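CDGSH iron-sulfur domain-containing protein 3, mitochondrial (Homo sapiens, PDB 6AVJ) binds two [2Fe-2S] clusters as a monomeric mitochondrial NEET protein, can pass them to apoferredoxins, and contributes to mitochondrial iron and reactive-oxygen homeostasis. Local coordinates at residues I12-V17 with R58-C63; Y22-C27 with K66-P71; S4-K9 with Q84-G89; K31-C36 with L62-A67. The protein carries 2 engineered substitutions. All blocks are in the same frame, centred on the assembly; numbering follows the deposited sequence.

Interaction 1 of 4, residues I12-V17 with R58-C63. With FES (Fe2/s2 (inorganic) cluster), chain E.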
loop_
_atom_site.group_PDB
_atom_site.type_symbol
_atom_site.label_atom_id
_atom_site.label_comp_id
_atom_site.label_asym_id
_atom_site.label_seq_id
_atom_site.Cartn_x
_atom_site.Cartn_y
_atom_site.Cartn_z
ATOM N N ILE A 12 7.225 3.931 -0.465
ATOM C CA ILE A 12 7.549 4.625 -1.699
ATOM C C ILE A 12 7.114 6.081 -1.567
ATOM O O ILE A 12 5.966 6.379 -1.213
ATOM C CB ILE A 12 6.922 3.954 -2.939
ATOM C CG1 ILE A 12 7.577 2.596 -3.138
ATOM C CG2 ILE A 12 7.180 4.785 -4.178
ATOM C CD1 ILE A 12 6.783 1.674 -4.061
ATOM N N LYS A 13 8.039 6.982 -1.830
ATOM C CA LYS A 13 7.727 8.403 -1.793
ATOM C C LYS A 13 7.072 8.789 -3.100
ATOM O O LYS A 13 7.551 8.406 -4.166
ATOM C CB LYS A 13 9.000 9.232 -1.575
ATOM C CG LYS A 13 9.706 8.965 -0.289
ATOM C CD LYS A 13 10.689 10.082 0.051
ATOM C CE LYS A 13 11.638 9.693 1.197
ATOM N NZ LYS A 13 12.877 8.938 0.748
ATOM N N VAL A 14 5.976 9.551 -3.026
ATOM C CA VAL A 14 5.244 9.955 -4.221
ATOM C C VAL A 14 4.850 11.421 -4.064
ATOM O O VAL A 14 4.488 11.884 -2.966
ATOM C CB VAL A 14 3.982 9.089 -4.484
ATOM C CG1 VAL A 14 4.306 7.654 -4.604
ATOM C CG2 VAL A 14 3.042 9.217 -3.398
ATOM N N GLU A 15 4.913 12.142 -5.171
ATOM C CA GLU A 15 4.435 13.524 -5.198
ATOM C C GLU A 15 2.942 13.458 -5.488
ATOM O O GLU A 15 2.539 13.184 -6.623
ATOM C CB GLU A 15 5.189 14.357 -6.239
ATOM C CG GLU A 15 4.689 15.786 -6.186
ATOM C CD GLU A 15 5.471 16.754 -7.058
ATOM O OE1 GLU A 15 6.655 16.524 -7.313
ATOM O OE2 GLU A 15 4.872 17.757 -7.443
ATOM N N LEU A 16 2.125 13.672 -4.463
ATOM C CA LEU A 16 0.674 13.832 -4.656
ATOM C C LEU A 16 0.332 15.203 -5.224
ATOM O O LEU A 16 0.955 16.196 -4.863
ATOM C CB LEU A 16 -0.083 13.683 -3.349
ATOM C CG LEU A 16 0.094 12.354 -2.626
ATOM C CD1 LEU A 16 -0.816 12.308 -1.367
ATOM C CD2 LEU A 16 -0.132 11.221 -3.519
ATOM N N VAL A 17 -0.682 15.239 -6.084
ATOM C CA VAL A 17 -1.146 16.447 -6.789
ATOM C C VAL A 17 -2.536 16.791 -6.264
ATOM O O VAL A 17 -3.445 15.941 -6.301
ATOM C CB VAL A 17 -1.169 16.220 -8.306
ATOM C CG1 VAL A 17 -1.910 17.402 -9.023
ATOM C CG2 VAL A 17 0.256 16.019 -8.843
ATOM N N ARG A 58 2.132 17.712 -2.348
ATOM C CA ARG A 58 3.229 17.485 -1.412
ATOM C C ARG A 58 3.793 16.081 -1.640
ATOM O O ARG A 58 3.136 15.223 -2.226
ATOM C CB ARG A 58 2.791 17.662 0.049
ATOM C CG ARG A 58 1.743 16.675 0.560
ATOM C CD ARG A 58 1.462 16.836 2.053
ATOM N NE ARG A 58 2.693 16.919 2.849
ATOM C CZ ARG A 58 3.097 18.023 3.490
ATOM N NH1 ARG A 58 2.390 19.153 3.433
ATOM N NH2 ARG A 58 4.235 17.998 4.185
ATOM N N MET A 59 5.015 15.869 -1.174
ATOM C CA MET A 59 5.637 14.541 -1.146
ATOM C C MET A 59 5.101 13.769 0.071
ATOM O O MET A 59 5.084 14.302 1.180
ATOM C CB MET A 59 7.151 14.664 -1.010
ATOM C CG MET A 59 7.821 15.438 -2.128
ATOM S SD MET A 59 7.532 14.683 -3.741
ATOM C CE MET A 59 8.163 12.991 -3.422
ATOM N N VAL A 60 4.645 12.538 -0.127
ATOM C CA VAL A 60 4.235 11.690 0.986
ATOM C C VAL A 60 4.951 10.352 0.834
ATOM O O VAL A 60 5.518 10.044 -0.207
ATOM C CB VAL A 60 2.722 11.460 1.043
ATOM C CG1 VAL A 60 1.983 12.797 1.134
ATOM C CG2 VAL A 60 2.285 10.670 -0.159
ATOM N N ALA A 61 4.889 9.556 1.875
ATOM C CA ALA A 61 5.424 8.181 1.841
ATOM C C ALA A 61 4.254 7.221 2.001
ATOM O O ALA A 61 3.567 7.255 3.026
ATOM C CB ALA A 61 6.441 7.966 2.950
ATOM N N LEU A 62 3.974 6.429 0.963
ATOM C CA LEU A 62 2.861 5.476 0.994
ATOM C C LEU A 62 3.326 4.074 1.378
ATOM O O LEU A 62 4.394 3.620 0.977
ATOM C CB LEU A 62 2.134 5.440 -0.361
ATOM C CG LEU A 62 1.453 6.799 -0.703
ATOM C CD1 LEU A 62 0.746 6.814 -2.009
ATOM C CD2 LEU A 62 0.596 7.325 0.432
ATOM N N CYS A 63 2.478 3.373 2.120
ATOM C CA CYS A 63 2.861 2.103 2.717
ATOM C C CYS A 63 2.833 0.991 1.674
ATOM O O CYS A 63 1.863 0.855 0.892
ATOM C CB CYS A 63 1.903 1.788 3.876
ATOM S SG CYS A 63 2.110 0.154 4.582
HETATM FE FE1 FES E . 6.069 1.912 6.308
HETATM FE FE2 FES E . 4.140 0.039 5.630
HETATM S S1 FES E . 5.850 0.768 4.409
HETATM S S2 FES E . 4.322 1.239 7.476
#
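Ile-12 to Leu-16 pairs antiparallel with Arg-58 to Leu-62, the strand axes 146° apart in direction and 4.6 Å at closest approach: Ile-12 with Leu-62, Val-14 with Val-60 and Leu-16 with Arg-58 are hydrogen-bonded pairs, Lys-13 with Ala-61 and Glu-15 with Met-59 non-hydrogen-bonded. The carbonyl of Val-60 serves twice: Val-14 N donates to Val-60 O at 2.9 Å, and Lys-13 CA adds a C-H...O contact to the same oxygen at 3.2 Å. On the face of Val-14, Leu-16, Val-60 and Leu-62, branched apolar side chains carry the packing. Val-60 CG2 lies against Val-14 CG2 at 3.6 Å and against Leu-16 CG at 3.7 Å. Leu-62 CD1 reaches the same Val-14 CG2, also at 3.6 Å, crossing at about a right angle. On the other face Met-59 curls back over the partner strand: chi2 of -60° sets SD 3.4 Å from Glu-15 CB, and a further bend at chi3 brings CE over the Val-14 to Glu-15 peptide. The guanidinium of Arg-58 is engaged by Glu-56 in a salt bridge. At the other end Cys-63 SG binds an iron of the second cluster. A two-stranded ribbon whose second strand leads into this cluster ligand is consistent with the beta-cap of the NEET fold.

Interaction 2 of 4, residues Y22-C27 with K66-P71. With FES (Fe2/s2 (inorganic) cluster), chain D.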
loop_
_atom_site.group_PDB
_atom_site.type_symbol
_atom_site.label_atom_id
_atom_site.label_comp_id
_atom_site.label_asym_id
_atom_site.label_seq_id
_atom_site.Cartn_x
_atom_site.Cartn_y
_atom_site.Cartn_z
ATOM N N TYR A 22 -6.458 9.035 -6.126
ATOM C CA TYR A 22 -5.496 7.950 -6.069
ATOM C C TYR A 22 -6.188 6.723 -5.490
ATOM O O TYR A 22 -7.183 6.850 -4.761
ATOM C CB TYR A 22 -4.275 8.324 -5.203
ATOM C CG TYR A 22 -3.468 9.500 -5.741
ATOM C CD1 TYR A 22 -3.808 10.820 -5.428
ATOM C CD2 TYR A 22 -2.414 9.293 -6.619
ATOM C CE1 TYR A 22 -3.091 11.900 -5.959
ATOM C CE2 TYR A 22 -1.670 10.383 -7.137
ATOM C CZ TYR A 22 -2.019 11.671 -6.796
ATOM O OH TYR A 22 -1.303 12.731 -7.322
ATOM N N ARG A 23 -5.620 5.541 -5.790
ATOM C CA ARG A 23 -6.155 4.239 -5.330
ATOM C C ARG A 23 -5.006 3.428 -4.745
ATOM O O ARG A 23 -4.193 2.861 -5.481
ATOM C CB ARG A 23 -6.847 3.490 -6.453
ATOM C CG ARG A 23 -8.197 4.157 -6.871
ATOM C CD ARG A 23 -8.796 3.556 -8.107
ATOM N NE ARG A 23 -10.117 4.143 -8.369
ATOM C CZ ARG A 23 -10.321 5.334 -8.933
ATOM N NH1 ARG A 23 -9.296 6.083 -9.326
ATOM N NH2 ARG A 23 -11.558 5.785 -9.120
ATOM N N TRP A 24 -4.903 3.440 -3.427
ATOM C CA TRP A 24 -3.788 2.784 -2.754
ATOM C C TRP A 24 -3.980 1.272 -2.731
ATOM O O TRP A 24 -5.058 0.780 -2.403
ATOM C CB TRP A 24 -3.669 3.269 -1.330
ATOM C CG TRP A 24 -2.589 2.589 -0.489
ATOM C CD1 TRP A 24 -1.259 2.671 -0.685
ATOM C CD2 TRP A 24 -2.775 1.814 0.695
ATOM N NE1 TRP A 24 -0.585 1.992 0.297
ATOM C CE2 TRP A 24 -1.505 1.465 1.168
ATOM C CE3 TRP A 24 -3.894 1.425 1.437
ATOM C CZ2 TRP A 24 -1.331 0.657 2.311
ATOM C CZ3 TRP A 24 -3.726 0.669 2.560
ATOM C CH2 TRP A 24 -2.453 0.276 2.987
ATOM N N CYS A 25 -2.929 0.526 -3.028
ATOM C CA CYS A 25 -3.093 -0.921 -3.026
ATOM C C CYS A 25 -3.146 -1.410 -1.579
ATOM O O CYS A 25 -2.195 -1.228 -0.805
ATOM C CB CYS A 25 -1.977 -1.604 -3.826
ATOM S SG CYS A 25 -1.936 -3.404 -3.630
ATOM N N VAL A 26 -4.268 -2.028 -1.211
ATOM C CA VAL A 26 -4.393 -2.569 0.139
ATOM C C VAL A 26 -3.961 -4.030 0.218
ATOM O O VAL A 26 -3.707 -4.528 1.330
ATOM C CB VAL A 26 -5.841 -2.454 0.652
ATOM C CG1 VAL A 26 -6.396 -1.050 0.461
ATOM C CG2 VAL A 26 -6.745 -3.497 -0.020
ATOM N N CYS A 27 -3.941 -4.744 -0.905
ATOM C CA CYS A 27 -3.817 -6.201 -0.897
ATOM C C CYS A 27 -2.374 -6.702 -0.987
ATOM O O CYS A 27 -2.124 -7.883 -0.685
ATOM C CB CYS A 27 -4.656 -6.822 -2.040
ATOM S SG CYS A 27 -3.897 -6.561 -3.717
ATOM N N LYS A 66 1.957 -2.966 3.835
ATOM C CA LYS A 66 0.519 -3.040 4.028
ATOM C C LYS A 66 0.110 -3.218 5.488
ATOM O O LYS A 66 -1.077 -3.430 5.766
ATOM C CB LYS A 66 -0.134 -4.127 3.154
ATOM C CG LYS A 66 0.249 -4.037 1.644
ATOM C CD LYS A 66 0.151 -2.610 1.112
ATOM C CE LYS A 66 0.536 -2.509 -0.356
ATOM N NZ LYS A 66 0.558 -1.057 -0.799
ATOM N N ALA A 67 1.015 -3.024 6.429
ATOM C CA ALA A 67 0.686 -3.144 7.840
ATOM C C ALA A 67 0.540 -1.805 8.568
ATOM O O ALA A 67 0.362 -1.806 9.791
ATOM C CB ALA A 67 1.758 -3.979 8.542
ATOM N N THR A 68 0.588 -0.670 7.869
ATOM C CA THR A 68 0.482 0.608 8.573
ATOM C C THR A 68 -0.837 0.701 9.372
ATOM O O THR A 68 -1.885 0.192 8.964
ATOM C CB THR A 68 0.541 1.768 7.590
ATOM O OG1 THR A 68 0.347 2.989 8.331
ATOM C CG2 THR A 68 -0.560 1.637 6.516
ATOM N N GLN A 69 -0.802 1.427 10.486
ATOM C CA GLN A 69 -2.003 1.709 11.248
ATOM C C GLN A 69 -2.681 2.987 10.791
ATOM O O GLN A 69 -3.783 3.261 11.261
ATOM C CB GLN A 69 -1.674 1.779 12.761
ATOM C CG GLN A 69 -1.248 0.400 13.372
ATOM C CD GLN A 69 -2.445 -0.486 13.761
ATOM O OE1 GLN A 69 -3.597 -0.007 13.939
ATOM N NE2 GLN A 69 -2.183 -1.785 13.874
ATOM N N ARG A 70 -2.084 3.705 9.847
ATOM C CA ARG A 70 -2.667 4.930 9.310
ATOM C C ARG A 70 -2.670 4.908 7.767
ATOM O O ARG A 70 -2.072 5.764 7.127
ATOM C CB ARG A 70 -1.909 6.149 9.849
ATOM C CG ARG A 70 -1.829 6.185 11.371
ATOM C CD ARG A 70 -1.194 7.453 11.918
ATOM N NE ARG A 70 -1.452 7.592 13.350
ATOM C CZ ARG A 70 -0.821 8.444 14.153
ATOM N NH1 ARG A 70 0.118 9.247 13.672
ATOM N NH2 ARG A 70 -1.126 8.489 15.441
ATOM N N PRO A 71 -3.344 3.925 7.175
ATOM C CA PRO A 71 -3.380 3.822 5.724
ATOM C C PRO A 71 -3.996 5.059 5.113
ATOM O O PRO A 71 -4.961 5.618 5.655
ATOM C CB PRO A 71 -4.266 2.592 5.488
ATOM C CG PRO A 71 -5.155 2.589 6.683
ATOM C CD PRO A 71 -4.281 2.981 7.802
HETATM FE FE1 FES D . -5.859 -3.391 -6.196
HETATM FE FE2 FES D . -3.931 -4.275 -4.522
HETATM S S1 FES D . -5.772 -3.248 -3.952
HETATM S S2 FES D . -3.944 -4.372 -6.717
#
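Lys-66 turns at chi1 (-51°) and chi2 (-46°) and then runs straight, while Trp-24 holds CG anti to its backbone N (chi1 176°). The two side chains slide past each other in opposite directions. The lysine ammonium ends at the backbone of a cluster ligand: NZ donates to Cys-25 O at 2.8 Å, tilted modestly from the carbonyl plane. Its methylene CD passes 3.8 Å from Trp-24 CZ2. The indole N-H is not spent on the lysine, since NE1 and NZ are both donors; it goes instead to Cys-63 O, which also accepts from NZ. Farther round the indole, Pro-71 CB packs on Trp-24 CZ3 at 3.5 Å and Thr-68 CG2 comes within 4.2 Å of Trp-24 CH2, both obliquely. Val-26 CA lies over one face, toward the rim. Thr-68 braces its loop through an ST turn, OG1 accepting from Arg-70 N at 3.0 Å, and has a second partner in Tyr-73 O. An alanine in place of Lys-66 would probably leave Cys-25 O without its ammonium donor and open a gap beside the indole. Cys-25 SG and Cys-27 SG each bind the same iron of the first cluster at 2.4 Å. An ammonium bonded to the carbonyl of one such ligand would probably polarise that carbonyl and could offset part of the nearby cluster's negative charge, although it is shared with Cys-63 O in the other cluster's loop.

Interaction 3 of 4, residues S4-K9 with Q84-G89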
loop_
_atom_site.group_PDB
_atom_site.type_symbol
_atom_site.label_atom_id
_atom_site.label_comp_id
_atom_site.label_asym_id
_atom_site.label_seq_id
_atom_site.Cartn_x
_atom_site.Cartn_y
_atom_site.Cartn_z
ATOM N N SER A 4 -4.023 -9.978 3.188
ATOM C CA SER A 4 -3.077 -9.129 2.472
ATOM C C SER A 4 -1.664 -9.701 2.603
ATOM O O SER A 4 -1.346 -10.465 3.521
ATOM C CB SER A 4 -3.108 -7.697 3.009
ATOM O OG SER A 4 -2.670 -7.736 4.356
ATOM N N VAL A 5 -0.798 -9.284 1.698
ATOM C CA VAL A 5 0.593 -9.724 1.712
ATOM C C VAL A 5 1.544 -8.518 1.704
ATOM O O VAL A 5 1.182 -7.393 1.351
ATOM C CB VAL A 5 0.877 -10.691 0.516
ATOM C CG1 VAL A 5 -0.086 -11.930 0.574
ATOM C CG2 VAL A 5 0.751 -9.965 -0.848
ATOM N N VAL A 6 2.754 -8.746 2.190
ATOM C CA VAL A 6 3.779 -7.704 2.237
ATOM C C VAL A 6 4.332 -7.523 0.818
ATOM O O VAL A 6 4.909 -8.455 0.242
ATOM C CB VAL A 6 4.894 -8.096 3.228
ATOM C CG1 VAL A 6 6.062 -7.142 3.141
ATOM C CG2 VAL A 6 4.377 -8.206 4.633
ATOM N N ALA A 7 4.129 -6.337 0.230
ATOM C CA ALA A 7 4.646 -6.102 -1.126
ATOM C C ALA A 7 6.113 -5.708 -1.112
ATOM O O ALA A 7 6.894 -6.143 -1.969
ATOM C CB ALA A 7 3.828 -5.009 -1.833
ATOM N N LEU A 8 6.489 -4.836 -0.188
ATOM C CA LEU A 8 7.864 -4.392 -0.044
ATOM C C LEU A 8 8.027 -4.051 1.414
ATOM O O LEU A 8 7.042 -3.996 2.160
ATOM C CB LEU A 8 8.182 -3.163 -0.946
ATOM C CG LEU A 8 7.974 -3.369 -2.442
ATOM C CD1 LEU A 8 7.741 -2.072 -3.194
ATOM C CD2 LEU A 8 9.209 -4.133 -2.999
ATOM N N LYS A 9 9.269 -3.755 1.802
ATOM C CA LYS A 9 9.611 -3.480 3.188
ATOM C C LYS A 9 10.097 -2.067 3.405
ATOM O O LYS A 9 10.549 -1.747 4.500
ATOM C CB LYS A 9 10.683 -4.450 3.687
ATOM C CG LYS A 9 10.181 -5.858 3.860
ATOM C CD LYS A 9 11.339 -6.686 4.444
ATOM C CE LYS A 9 11.084 -8.113 4.248
ATOM N NZ LYS A 9 12.299 -8.932 4.633
ATOM N N GLN A 84 10.456 -6.332 9.023
ATOM C CA GLN A 84 11.723 -6.468 8.320
ATOM C C GLN A 84 12.102 -7.938 8.115
ATOM O O GLN A 84 12.788 -8.265 7.145
ATOM C CB GLN A 84 12.820 -5.734 9.071
ATOM C CG GLN A 84 12.772 -4.200 8.894
ATOM C CD GLN A 84 12.771 -3.805 7.419
ATOM O OE1 GLN A 84 13.713 -4.135 6.684
ATOM N NE2 GLN A 84 11.700 -3.157 6.963
ATOM N N LYS A 85 11.639 -8.830 8.989
ATOM C CA LYS A 85 11.890 -10.268 8.854
ATOM C C LYS A 85 10.860 -10.965 8.001
ATOM O O LYS A 85 10.970 -12.177 7.806
ATOM C CB LYS A 85 11.906 -10.957 10.217
ATOM C CG LYS A 85 13.069 -10.574 11.095
ATOM C CD LYS A 85 12.819 -11.108 12.479
ATOM C CE LYS A 85 13.919 -10.787 13.416
ATOM N NZ LYS A 85 13.585 -11.489 14.643
ATOM N N ALA A 86 9.823 -10.255 7.549
ATOM C CA ALA A 86 8.773 -10.903 6.770
ATOM C C ALA A 86 9.273 -11.194 5.371
ATOM O O ALA A 86 10.231 -10.600 4.894
ATOM C CB ALA A 86 7.508 -10.028 6.712
ATOM N N GLU A 87 8.609 -12.114 4.693
ATOM C CA GLU A 87 8.973 -12.425 3.323
ATOM C C GLU A 87 8.044 -11.673 2.388
ATOM O O GLU A 87 6.819 -11.720 2.564
ATOM C CB GLU A 87 8.900 -13.926 3.062
ATOM C CG GLU A 87 9.350 -14.296 1.657
ATOM C CD GLU A 87 9.252 -15.781 1.396
ATOM O OE1 GLU A 87 9.681 -16.555 2.280
ATOM O OE2 GLU A 87 8.732 -16.170 0.314
ATOM N N VAL A 88 8.611 -10.974 1.397
ATOM C CA VAL A 88 7.738 -10.294 0.456
ATOM C C VAL A 88 6.881 -11.343 -0.230
ATOM O O VAL A 88 7.345 -12.447 -0.567
ATOM C CB VAL A 88 8.515 -9.433 -0.566
ATOM C CG1 VAL A 88 9.323 -8.344 0.150
ATOM C CG2 VAL A 88 9.415 -10.275 -1.443
ATOM N N GLY A 89 5.610 -11.009 -0.429
ATOM C CA GLY A 89 4.675 -11.899 -1.083
ATOM C C GLY A 89 3.915 -12.813 -0.151
ATOM O O GLY A 89 2.974 -13.486 -0.595
#
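The flat amide of Gln-84 meets Lys-9 through its NE2 end: Lys-9 O lies 3° out of the amide plane and takes the N-H on a lone pair, with 3.1 Å from Gln-84 NE2 to Lys-9 O. The same NE2 is also bonded to the carbonyl of Cys-78, an engineered residue. To one side of the amide plane runs the extended lysine chain, Lys-9 CD coming 4.1 Å from Gln-84 OE1. From there Lys-9 NZ donates to Gln-84 O at 2.6 Å, standing 45° above the carbonyl plane, and each residue's side chain thus donates to the other's backbone carbonyl. A leucine in place of Lys-9 would probably leave the Gln-84 carbonyl, at the end of its helix, without this charged partner. Farther along, Gly-89 N gives Val-6 O a nearly straight bond of 2.7 Å. Val-5 CG1 rests 3.6 Å from Gly-89 O, and Val-6 CG2 lies 4.2 Å from Ala-86 CB. Gly-89, with phi at +91°, occupies a conformation that a side chain would crowd. The contact ties the C-terminal tail, just beyond helix 81-84, to the N-terminal segment ahead of strand 12-16; that segment is in turn joined by backbone bonds from Val-5 to Cys-27 and from Ala-7 to Thr-64, in the two cluster loops.

Interaction 4 of 4, residues K31-C36 with L62-A67. With FES (Fe2/s2 (inorganic) cluster), chain E; FES (Fe2/s2 (inorganic) cluster), chain D.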
loop_
_atom_site.group_PDB
_atom_site.type_symbol
_atom_site.label_atom_id
_atom_site.label_comp_id
_atom_site.label_asym_id
_atom_site.label_seq_id
_atom_site.Cartn_x
_atom_site.Cartn_y
_atom_site.Cartn_z
ATOM N N LYS A 31 1.619 -4.895 -9.051
ATOM C CA LYS A 31 2.973 -4.764 -9.573
ATOM C C LYS A 31 3.318 -3.306 -9.888
ATOM O O LYS A 31 4.382 -3.046 -10.454
ATOM C CB LYS A 31 3.153 -5.644 -10.823
ATOM C CG LYS A 31 2.622 -7.091 -10.672
ATOM C CD LYS A 31 3.087 -7.786 -9.406
ATOM C CE LYS A 31 4.608 -7.827 -9.268
ATOM N NZ LYS A 31 5.061 -8.484 -7.962
ATOM N N LYS A 32 2.444 -2.346 -9.527
ATOM C CA LYS A 32 2.751 -0.914 -9.665
ATOM C C LYS A 32 2.645 -0.230 -8.304
ATOM O O LYS A 32 1.936 0.778 -8.144
ATOM C CB LYS A 32 1.823 -0.247 -10.700
ATOM C CG LYS A 32 1.744 -1.099 -12.010
ATOM C CD LYS A 32 1.830 -0.294 -13.291
ATOM C CE LYS A 32 0.522 0.455 -13.575
ATOM N NZ LYS A 32 0.634 1.378 -14.772
ATOM N N GLN A 33 3.352 -0.774 -7.319
ATOM C CA GLN A 33 3.249 -0.273 -5.969
ATOM C C GLN A 33 3.610 1.206 -5.986
ATOM O O GLN A 33 4.517 1.613 -6.725
ATOM C CB GLN A 33 4.174 -1.033 -5.023
ATOM C CG GLN A 33 3.705 -2.452 -4.672
ATOM C CD GLN A 33 2.383 -2.440 -3.918
ATOM O OE1 GLN A 33 2.090 -1.501 -3.136
ATOM N NE2 GLN A 33 1.562 -3.454 -4.163
ATOM N N PRO A 34 2.969 2.024 -5.139
ATOM C CA PRO A 34 2.067 1.703 -4.008
ATOM C C PRO A 34 0.602 1.691 -4.384
ATOM O O PRO A 34 -0.255 1.614 -3.494
ATOM C CB PRO A 34 2.306 2.853 -3.041
ATOM C CG PRO A 34 2.611 3.999 -3.951
ATOM C CD PRO A 34 3.337 3.454 -5.140
ATOM N N PHE A 35 0.298 1.779 -5.665
ATOM C CA PHE A 35 -1.071 1.962 -6.141
ATOM C C PHE A 35 -1.625 0.680 -6.749
ATOM O O PHE A 35 -0.883 -0.201 -7.182
ATOM C CB PHE A 35 -1.124 3.099 -7.198
ATOM C CG PHE A 35 -0.631 4.422 -6.667
ATOM C CD1 PHE A 35 -1.317 5.057 -5.663
ATOM C CD2 PHE A 35 0.533 5.009 -7.168
ATOM C CE1 PHE A 35 -0.876 6.261 -5.159
ATOM C CE2 PHE A 35 0.982 6.196 -6.684
ATOM C CZ PHE A 35 0.284 6.828 -5.662
ATOM N N CYS A 36 -2.946 0.612 -6.801
ATOM C CA CYS A 36 -3.667 -0.530 -7.364
ATOM C C CYS A 36 -3.490 -0.620 -8.887
ATOM O O CYS A 36 -3.525 0.386 -9.593
ATOM C CB CYS A 36 -5.140 -0.395 -6.988
ATOM S SG CYS A 36 -6.303 -1.564 -7.624
ATOM N N LEU A 62 3.974 6.429 0.963
ATOM C CA LEU A 62 2.861 5.476 0.994
ATOM C C LEU A 62 3.326 4.074 1.378
ATOM O O LEU A 62 4.394 3.620 0.977
ATOM C CB LEU A 62 2.134 5.440 -0.361
ATOM C CG LEU A 62 1.453 6.799 -0.703
ATOM C CD1 LEU A 62 0.746 6.814 -2.009
ATOM C CD2 LEU A 62 0.596 7.325 0.432
ATOM N N CYS A 63 2.478 3.373 2.120
ATOM C CA CYS A 63 2.861 2.103 2.717
ATOM C C CYS A 63 2.833 0.991 1.674
ATOM O O CYS A 63 1.863 0.855 0.892
ATOM C CB CYS A 63 1.903 1.788 3.876
ATOM S SG CYS A 63 2.110 0.154 4.582
ATOM N N THR A 64 3.903 0.204 1.666
ATOM C CA THR A 64 4.056 -0.967 0.815
ATOM C C THR A 64 4.033 -2.279 1.601
ATOM O O THR A 64 3.703 -3.322 1.026
ATOM C CB THR A 64 5.388 -0.898 0.054
ATOM O OG1 THR A 64 6.438 -0.762 1.026
ATOM C CG2 THR A 64 5.446 0.273 -0.920
ATOM N N CYS A 65 4.413 -2.264 2.880
ATOM C CA CYS A 65 4.327 -3.500 3.698
ATOM C C CYS A 65 2.899 -3.894 4.030
ATOM O O CYS A 65 2.658 -5.057 4.412
ATOM C CB CYS A 65 5.111 -3.351 4.988
ATOM S SG CYS A 65 4.307 -2.241 6.254
ATOM N N LYS A 66 1.957 -2.966 3.835
ATOM C CA LYS A 66 0.519 -3.040 4.028
ATOM C C LYS A 66 0.110 -3.218 5.488
ATOM O O LYS A 66 -1.077 -3.430 5.766
ATOM C CB LYS A 66 -0.134 -4.127 3.154
ATOM C CG LYS A 66 0.249 -4.037 1.644
ATOM C CD LYS A 66 0.151 -2.610 1.112
ATOM C CE LYS A 66 0.536 -2.509 -0.356
ATOM N NZ LYS A 66 0.558 -1.057 -0.799
ATOM N N ALA A 67 1.015 -3.024 6.429
ATOM C CA ALA A 67 0.686 -3.144 7.840
ATOM C C ALA A 67 0.540 -1.805 8.568
ATOM O O ALA A 67 0.362 -1.806 9.791
ATOM C CB ALA A 67 1.758 -3.979 8.542
HETATM FE FE1 FES E . 6.069 1.912 6.308
HETATM FE FE2 FES E . 4.140 0.039 5.630
HETATM S S1 FES E . 5.850 0.768 4.409
HETATM S S2 FES E . 4.322 1.239 7.476
HETATM FE FE1 FES D . -5.859 -3.391 -6.196
HETATM FE FE2 FES D . -3.931 -4.275 -4.522
HETATM S S1 FES D . -5.772 -3.248 -3.952
HETATM S S2 FES D . -3.944 -4.372 -6.717
#
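Gln-33 and Lys-66 reach toward each other tip to tip, joining the two cluster-binding loops of this NEET-fold (CDGSH) protein. Gln-33 OE1 accepts from Lys-66 NZ at 2.8 Å, and the bend of Gln-33 at chi2 (-63°) starts its amide on this course. The ammonium is also bonded to Cys-63 O within its own loop, at 2.9 Å, in the carbonyl plane and on a lone pair; with Cys-25 O, three oxygens grip it. The Gln-33 amide is fixed at its other end, NE2 being bonded to Ser-30 O. Beside this polar link the packing is apolar. Leu-62 crosses Pro-34 and Phe-35 at about right angles: its CB touches Pro-34 CB at 3.7 Å, and its CD1 approaches Phe-35 CE1 obliquely at 3.6 Å. Pro-34, which follows a cis peptide bond, lays its CG 3.8 Å above the centre of the Phe-35 ring, so proline and phenylalanine meet the leucine as one packed pair. Cys-36 SG binds one iron of the first cluster at 2.4 Å; Cys-63 and Cys-65 share one iron of the second. At the ligand Cys-65, Ala-67 N donates to SG at 3.4 Å, with an N-H...S angle of 162°.

Overall arrangement
Interactions 2 and 4 lie partly buried near the middle of the chain, their centres about 6 Å apart, and share Lys-66, whose ammonium links the loops of both clusters. Interactions 1 and 3 are surface contacts of contrasting character: regular strand pairing with an apolar face in the first, irregular segments joined by a few polar bonds and some apolar contact in the third. Interaction 1 runs directly into interaction 4 through Leu-62 and Cys-63, and Ile-12 CD1 packs on Gln-33 and Thr-64. Tyr-22 OH, in interaction 2, is probably bonded to Val-17 N of interaction 1. Along the chain, interaction 3 encloses the other three, bringing the N-terminal segment 4-9 and the C-terminal segment 84-89 together.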